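Dextranase (Pseudarthrobacter oxydans, PDB 6NZS) probably hydrolyses internal alpha-1,6-glucosidic linkages of dextran, as a member of glycoside hydrolase family 49. Local coordinates at residues Val114-Ser119 and Tyr144-Glu149; Tyr121-Gln126 and Ile135-Ser140. All coordinates share one frame; numbering follows the deposited sequence.

Contact 1: residues Val114-Ser119 and Tyr144-Glu149; sequences VQIRPS and YRFSVE
Arg117 and Glu149 meet on one face of an antiparallel strand pair in the N-terminal Ig-like domain, the face directed at the beta-solenoid. Strand 114-117 runs against strand 144-149 at 164°, with Gln115-Glu149 and Arg117-Ser147 as hydrogen-bonded pairs around the non-hydrogen-bonded pair Ile116-Val148. Four backbone bonds hold the register, among them Ser147 N to Arg117 O at 2.8 Å, nearly straight at the hydrogen.

The Arg117 side chain lays its methylenes against the Glu149 carboxylate before its charged end goes elsewhere. Its CB and CG both lie 3.8 Å from Glu149 OE2. CG stands anti to the carbonyl carbon (chi1 -69°), and from there the chain extends, crossing the Glu149 side chain at about a right angle. CD sits near both carboxylate oxygens, and NE reaches OE1 only at 4.0 Å, a long salt bridge in which the oxygen lies well out of the guanidinium plane and no N-H points at it. Beyond NE, NH1 donates to Ile434 O of the solenoid strand 423-435. Glu149 OE2 also bonds to His435 NE2, so both charged side chains are tied to that strand.

On the other face, turned toward strand 132-137, contacts are apolar. Val114 CG1 touches Val148 CG1 at 3.5 Å, and Ile116 CG2 approaches Phe146 CD2 at 3.8 Å. Beyond the strand end, Pro118, which follows a cis peptide bond, has CD near Phe146 CB and its ring also against Ile434. Back on the charged face, Ser147 OG donates to the anti lone pair of Glu149 OE2 at 2.7 Å.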
loop_
_atom_site.group_PDB
_atom_site.type_symbol
_atom_site.label_atom_id
_atom_site.label_comp_id
_atom_site.label_asym_id
_atom_site.label_seq_id
_atom_site.Cartn_x
_atom_site.Cartn_y
_atom_site.Cartn_z
ATOM N N VAL A 114 0.900 -1.401 -24.360
ATOM C CA VAL A 114 0.866 -0.669 -23.103
ATOM C C VAL A 114 -0.417 -1.073 -22.401
ATOM O O VAL A 114 -1.514 -0.707 -22.845
ATOM C CB VAL A 114 0.923 0.847 -23.304
ATOM C CG1 VAL A 114 0.860 1.539 -21.947
ATOM C CG2 VAL A 114 2.180 1.241 -24.044
ATOM N N GLN A 115 -0.293 -1.809 -21.304
ATOM C CA GLN A 115 -1.453 -2.239 -20.540
ATOM C C GLN A 115 -1.640 -1.352 -19.316
ATOM O O GLN A 115 -0.666 -0.941 -18.678
ATOM C CB GLN A 115 -1.309 -3.703 -20.132
ATOM C CG GLN A 115 -1.454 -4.628 -21.349
ATOM C CD GLN A 115 -2.856 -4.567 -21.945
ATOM O OE1 GLN A 115 -3.841 -4.661 -21.222
ATOM N NE2 GLN A 115 -2.950 -4.403 -23.266
ATOM N N ILE A 116 -2.898 -1.061 -19.000
ATOM C CA ILE A 116 -3.270 -0.308 -17.805
ATOM C C ILE A 116 -3.756 -1.296 -16.758
ATOM O O ILE A 116 -4.568 -2.179 -17.057
ATOM C CB ILE A 116 -4.371 0.717 -18.123
ATOM C CG1 ILE A 116 -3.858 1.758 -19.119
ATOM C CG2 ILE A 116 -4.884 1.390 -16.841
ATOM C CD1 ILE A 116 -4.947 2.568 -19.783
ATOM N N ARG A 117 -3.253 -1.163 -15.533
ATOM C CA ARG A 117 -3.783 -1.935 -14.415
ATOM C C ARG A 117 -4.123 -0.949 -13.307
ATOM O O ARG A 117 -3.283 -0.098 -12.967
ATOM C CB ARG A 117 -2.792 -2.984 -13.903
ATOM C CG ARG A 117 -2.550 -4.133 -14.884
ATOM C CD ARG A 117 -2.035 -5.388 -14.130
ATOM N NE ARG A 117 -1.885 -6.559 -15.005
ATOM C CZ ARG A 117 -1.478 -7.775 -14.624
ATOM N NH1 ARG A 117 -1.155 -8.056 -13.356
ATOM N NH2 ARG A 117 -1.394 -8.734 -15.536
ATOM N N PRO A 118 -5.325 -1.016 -12.708
ATOM C CA PRO A 118 -6.420 -1.979 -12.903
ATOM C C PRO A 118 -6.910 -2.111 -14.358
ATOM O O PRO A 118 -7.182 -1.117 -15.025
ATOM C CB PRO A 118 -7.533 -1.425 -12.006
ATOM C CG PRO A 118 -6.807 -0.741 -10.890
ATOM C CD PRO A 118 -5.603 -0.101 -11.587
ATOM N N SER A 119 -6.988 -3.358 -14.829
ATOM C CA SER A 119 -7.485 -3.646 -16.170
ATOM C C SER A 119 -8.938 -3.236 -16.343
ATOM O O SER A 119 -9.379 -3.023 -17.482
ATOM C CB SER A 119 -7.338 -5.140 -16.459
ATOM O OG SER A 119 -5.971 -5.501 -16.440
ATOM N N TYR A 144 -7.901 8.859 -10.343
ATOM C CA TYR A 144 -7.498 7.498 -10.671
ATOM C C TYR A 144 -6.025 7.328 -10.344
ATOM O O TYR A 144 -5.214 8.202 -10.654
ATOM C CB TYR A 144 -7.669 7.233 -12.174
ATOM C CG TYR A 144 -9.091 7.072 -12.641
ATOM C CD1 TYR A 144 -9.840 8.176 -13.056
ATOM C CD2 TYR A 144 -9.701 5.819 -12.673
ATOM C CE1 TYR A 144 -11.148 8.031 -13.490
ATOM C CE2 TYR A 144 -11.022 5.674 -13.108
ATOM C CZ TYR A 144 -11.734 6.788 -13.511
ATOM O OH TYR A 144 -13.044 6.673 -13.947
ATOM N N ARG A 145 -5.685 6.202 -9.720
ATOM C CA ARG A 145 -4.296 5.808 -9.489
ATOM C C ARG A 145 -4.087 4.474 -10.194
ATOM O O ARG A 145 -4.798 3.504 -9.907
ATOM C CB ARG A 145 -4.031 5.677 -7.984
ATOM C CG ARG A 145 -4.063 7.029 -7.229
ATOM C CD ARG A 145 -4.861 6.971 -5.917
ATOM N NE ARG A 145 -6.274 6.652 -6.141
ATOM C CZ ARG A 145 -7.191 7.516 -6.564
ATOM N NH1 ARG A 145 -6.868 8.778 -6.821
ATOM N NH2 ARG A 145 -8.443 7.111 -6.742
ATOM N N PHE A 146 -3.145 4.426 -11.135
ATOM C CA PHE A 146 -3.040 3.246 -11.987
ATOM C C PHE A 146 -1.617 3.070 -12.490
ATOM O O PHE A 146 -0.795 3.992 -12.442
ATOM C CB PHE A 146 -4.043 3.302 -13.158
ATOM C CG PHE A 146 -3.873 4.490 -14.074
ATOM C CD1 PHE A 146 -4.411 5.723 -13.744
ATOM C CD2 PHE A 146 -3.195 4.355 -15.281
ATOM C CE1 PHE A 146 -4.259 6.802 -14.595
ATOM C CE2 PHE A 146 -3.035 5.418 -16.139
ATOM C CZ PHE A 146 -3.578 6.647 -15.802
ATOM N N SER A 147 -1.351 1.867 -12.997
ATOM C CA SER A 147 -0.048 1.459 -13.496
ATOM C C SER A 147 -0.075 1.411 -15.020
ATOM O O SER A 147 -1.042 0.919 -15.623
ATOM C CB SER A 147 0.254 0.058 -12.952
ATOM O OG SER A 147 1.424 -0.471 -13.544
ATOM N N VAL A 148 0.994 1.918 -15.637
ATOM C CA VAL A 148 1.177 1.927 -17.088
ATOM C C VAL A 148 2.311 0.960 -17.420
ATOM O O VAL A 148 3.443 1.134 -16.948
ATOM C CB VAL A 148 1.492 3.346 -17.590
ATOM C CG1 VAL A 148 1.755 3.350 -19.088
ATOM C CG2 VAL A 148 0.352 4.300 -17.230
ATOM N N GLU A 149 2.011 -0.068 -18.216
ATOM C CA GLU A 149 2.883 -1.243 -18.337
ATOM C C GLU A 149 3.282 -1.466 -19.796
ATOM O O GLU A 149 2.524 -2.048 -20.580
ATOM C CB GLU A 149 2.193 -2.461 -17.721
ATOM C CG GLU A 149 1.587 -2.117 -16.356
ATOM C CD GLU A 149 1.313 -3.297 -15.447
ATOM O OE1 GLU A 149 1.397 -4.467 -15.890
ATOM O OE2 GLU A 149 1.025 -3.036 -14.266
#

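Contact 2: residues Tyr121-Gln126 and Ile135-Ser140; sequences YNFEKQ and IKVPYS
The beta hairpin of strands 125-129 and 132-137 opens out here, at the end away from its turn, where an aromatic residue takes over from regular pairing. Lys125 and Ile135 form an antiparallel non-hydrogen-bonded pair with CA atoms 4.6 Å apart. Next to it, Lys136 N donates to Glu124 O in a nearly straight bond of 2.9 Å, 171° at the hydrogen. Between the same two residues the return bond is replaced by a water, which accepts from Glu124 N and donates to Lys136 O.

Phe123 fills the inner side of this opening. Its CB lies 3.5 Å from Lys136 O; CG, anti to the carbonyl carbon (chi1 -64°), is equally close to that oxygen. Ile135 CG2 meets Phe123 CD2 obliquely at 3.8 Å, while Pro138 CD comes to 3.5 Å from Phe123 CE1, the two side chains crossing at about a right angle. The inverse gamma turn centred on Asn122 folds the chain so that Tyr121 CB lies over one face of the Phe123 ring, offset toward the rim. On the outer side, Glu124 and Lys136 pass obliquely, CB to CB at 4.1 Å, and Gln126 NE2 donates to Glu124 OE1 from above the carboxylate plane. Phe123 also meets Phe146 and Tyr144 edge-to-face. Phe123, Ile135 and Pro138 inside, with Glu124, Gln126 and Lys136 outside, fit the open end of a beta hairpin in the N-terminal Ig-like domain.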
loop_
_atom_site.group_PDB
_atom_site.type_symbol
_atom_site.label_atom_id
_atom_site.label_comp_id
_atom_site.label_asym_id
_atom_site.label_seq_id
_atom_site.Cartn_x
_atom_site.Cartn_y
_atom_site.Cartn_z
ATOM N N TYR A 121 -10.057 -0.438 -15.754
ATOM C CA TYR A 121 -10.031 0.927 -16.293
ATOM C C TYR A 121 -9.747 0.801 -17.778
ATOM O O TYR A 121 -8.598 0.837 -18.229
ATOM C CB TYR A 121 -8.948 1.789 -15.655
ATOM C CG TYR A 121 -8.960 1.917 -14.158
ATOM C CD1 TYR A 121 -10.052 1.520 -13.395
ATOM C CD2 TYR A 121 -7.867 2.458 -13.504
ATOM C CE1 TYR A 121 -10.026 1.637 -12.018
ATOM C CE2 TYR A 121 -7.838 2.583 -12.142
ATOM C CZ TYR A 121 -8.912 2.177 -11.405
ATOM O OH TYR A 121 -8.863 2.292 -10.046
ATOM N N ASN A 122 -10.808 0.664 -18.554
ATOM C CA ASN A 122 -10.670 0.478 -19.993
ATOM C C ASN A 122 -10.468 1.829 -20.688
ATOM O O ASN A 122 -11.238 2.240 -21.550
ATOM C CB ASN A 122 -11.895 -0.274 -20.500
ATOM C CG ASN A 122 -11.784 -0.660 -21.959
ATOM O OD1 ASN A 122 -10.696 -0.973 -22.451
ATOM N ND2 ASN A 122 -12.914 -0.656 -22.660
ATOM N N PHE A 123 -9.405 2.534 -20.286
ATOM C CA PHE A 123 -9.127 3.850 -20.848
ATOM C C PHE A 123 -8.813 3.746 -22.335
ATOM O O PHE A 123 -8.140 2.809 -22.783
ATOM C CB PHE A 123 -7.905 4.479 -20.184
ATOM C CG PHE A 123 -8.064 4.781 -18.720
ATOM C CD1 PHE A 123 -9.297 5.063 -18.157
ATOM C CD2 PHE A 123 -6.942 4.813 -17.909
ATOM C CE1 PHE A 123 -9.399 5.355 -16.789
ATOM C CE2 PHE A 123 -7.039 5.106 -16.565
ATOM C CZ PHE A 123 -8.263 5.382 -16.008
ATOM N N GLU A 124 -9.280 4.734 -23.095
ATOM C CA GLU A 124 -8.876 4.856 -24.490
ATOM C C GLU A 124 -7.372 5.089 -24.562
ATOM O O GLU A 124 -6.821 5.891 -23.800
ATOM C CB GLU A 124 -9.612 6.033 -25.135
ATOM C CG GLU A 124 -9.155 6.350 -26.549
ATOM C CD GLU A 124 -10.123 7.253 -27.299
ATOM O OE1 GLU A 124 -9.863 7.519 -28.494
ATOM O OE2 GLU A 124 -11.132 7.692 -26.696
ATOM N N LYS A 125 -6.706 4.369 -25.463
ATOM C CA LYS A 125 -5.272 4.499 -25.685
ATOM C C LYS A 125 -5.018 4.685 -27.172
ATOM O O LYS A 125 -5.699 4.076 -28.004
ATOM C CB LYS A 125 -4.505 3.246 -25.236
ATOM C CG LYS A 125 -4.614 2.916 -23.767
ATOM C CD LYS A 125 -3.905 1.589 -23.464
ATOM C CE LYS A 125 -4.482 0.460 -24.309
ATOM N NZ LYS A 125 -3.983 -0.885 -23.909
ATOM N N GLN A 126 -4.037 5.520 -27.505
ATOM C CA GLN A 126 -3.640 5.760 -28.889
ATOM C C GLN A 126 -2.124 5.696 -28.986
ATOM O O GLN A 126 -1.418 6.264 -28.150
ATOM C CB GLN A 126 -4.093 7.147 -29.357
ATOM C CG GLN A 126 -5.592 7.383 -29.262
ATOM C CD GLN A 126 -6.016 8.665 -29.942
ATOM O OE1 GLN A 126 -5.180 9.457 -30.379
ATOM N NE2 GLN A 126 -7.325 8.893 -30.011
ATOM N N ILE A 135 -3.049 8.243 -23.347
ATOM C CA ILE A 135 -4.092 7.603 -22.547
ATOM C C ILE A 135 -5.107 8.664 -22.143
ATOM O O ILE A 135 -4.733 9.704 -21.587
ATOM C CB ILE A 135 -3.497 6.957 -21.282
ATOM C CG1 ILE A 135 -2.423 5.944 -21.661
ATOM C CG2 ILE A 135 -4.586 6.305 -20.434
ATOM C CD1 ILE A 135 -1.487 5.627 -20.509
ATOM N N LYS A 136 -6.390 8.393 -22.384
ATOM C CA LYS A 136 -7.440 9.327 -21.981
ATOM C C LYS A 136 -7.899 8.959 -20.578
ATOM O O LYS A 136 -8.465 7.882 -20.366
ATOM C CB LYS A 136 -8.613 9.305 -22.950
ATOM C CG LYS A 136 -9.636 10.385 -22.618
ATOM C CD LYS A 136 -10.814 10.321 -23.569
ATOM C CE LYS A 136 -10.798 11.483 -24.535
ATOM N NZ LYS A 136 -12.117 12.160 -24.530
ATOM N N VAL A 137 -7.647 9.843 -19.619
ATOM C CA VAL A 137 -8.059 9.630 -18.233
ATOM C C VAL A 137 -9.300 10.486 -17.987
ATOM O O VAL A 137 -9.198 11.724 -17.995
ATOM C CB VAL A 137 -6.938 9.979 -17.243
ATOM C CG1 VAL A 137 -7.385 9.680 -15.824
ATOM C CG2 VAL A 137 -5.661 9.189 -17.574
ATOM N N PRO A 138 -10.471 9.894 -17.807
ATOM C CA PRO A 138 -11.658 10.700 -17.528
ATOM C C PRO A 138 -11.560 11.302 -16.141
ATOM O O PRO A 138 -10.938 10.738 -15.231
ATOM C CB PRO A 138 -12.801 9.683 -17.606
ATOM C CG PRO A 138 -12.171 8.379 -17.259
ATOM C CD PRO A 138 -10.742 8.447 -17.716
ATOM N N TYR A 139 -12.182 12.463 -15.983
ATOM C CA TYR A 139 -12.280 13.060 -14.664
ATOM C C TYR A 139 -13.244 12.268 -13.786
ATOM O O TYR A 139 -14.321 11.857 -14.223
ATOM C CB TYR A 139 -12.720 14.526 -14.745
ATOM C CG TYR A 139 -12.902 15.085 -13.356
ATOM C CD1 TYR A 139 -11.805 15.326 -12.543
ATOM C CD2 TYR A 139 -14.170 15.313 -12.836
ATOM C CE1 TYR A 139 -11.960 15.800 -11.258
ATOM C CE2 TYR A 139 -14.336 15.792 -11.548
ATOM C CZ TYR A 139 -13.233 16.036 -10.766
ATOM O OH TYR A 139 -13.392 16.501 -9.476
ATOM N N SER A 140 -12.826 12.035 -12.549
ATOM C CA SER A 140 -13.665 11.506 -11.486
ATOM C C SER A 140 -13.341 12.305 -10.238
ATOM O O SER A 140 -12.192 12.700 -10.033
ATOM C CB SER A 140 -13.331 10.030 -11.194
ATOM O OG SER A 140 -13.961 9.593 -10.001
HETATM O O HOH W 1 -10.682 6.756 -21.561
#

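Overall arrangement
Both contacts belong to the N-terminal Ig-like domain, their centres 10 Å apart on the same side of the chain's centre. The chain enters through strand 114-117, makes the hairpin of contact 2, and returns in strand 144-150 to complete contact 1, so the more local pairing is enclosed by the longer-range one. Their apolar sides face each other: Ile116 CD1 lies 3.5 Å from Phe123 CD2. A probable hydrogen bond of 2.7 Å from Lys125 NZ to Val114 O ties them again. Together they join the hairpin, through a shared core, to strands that meet the solenoid.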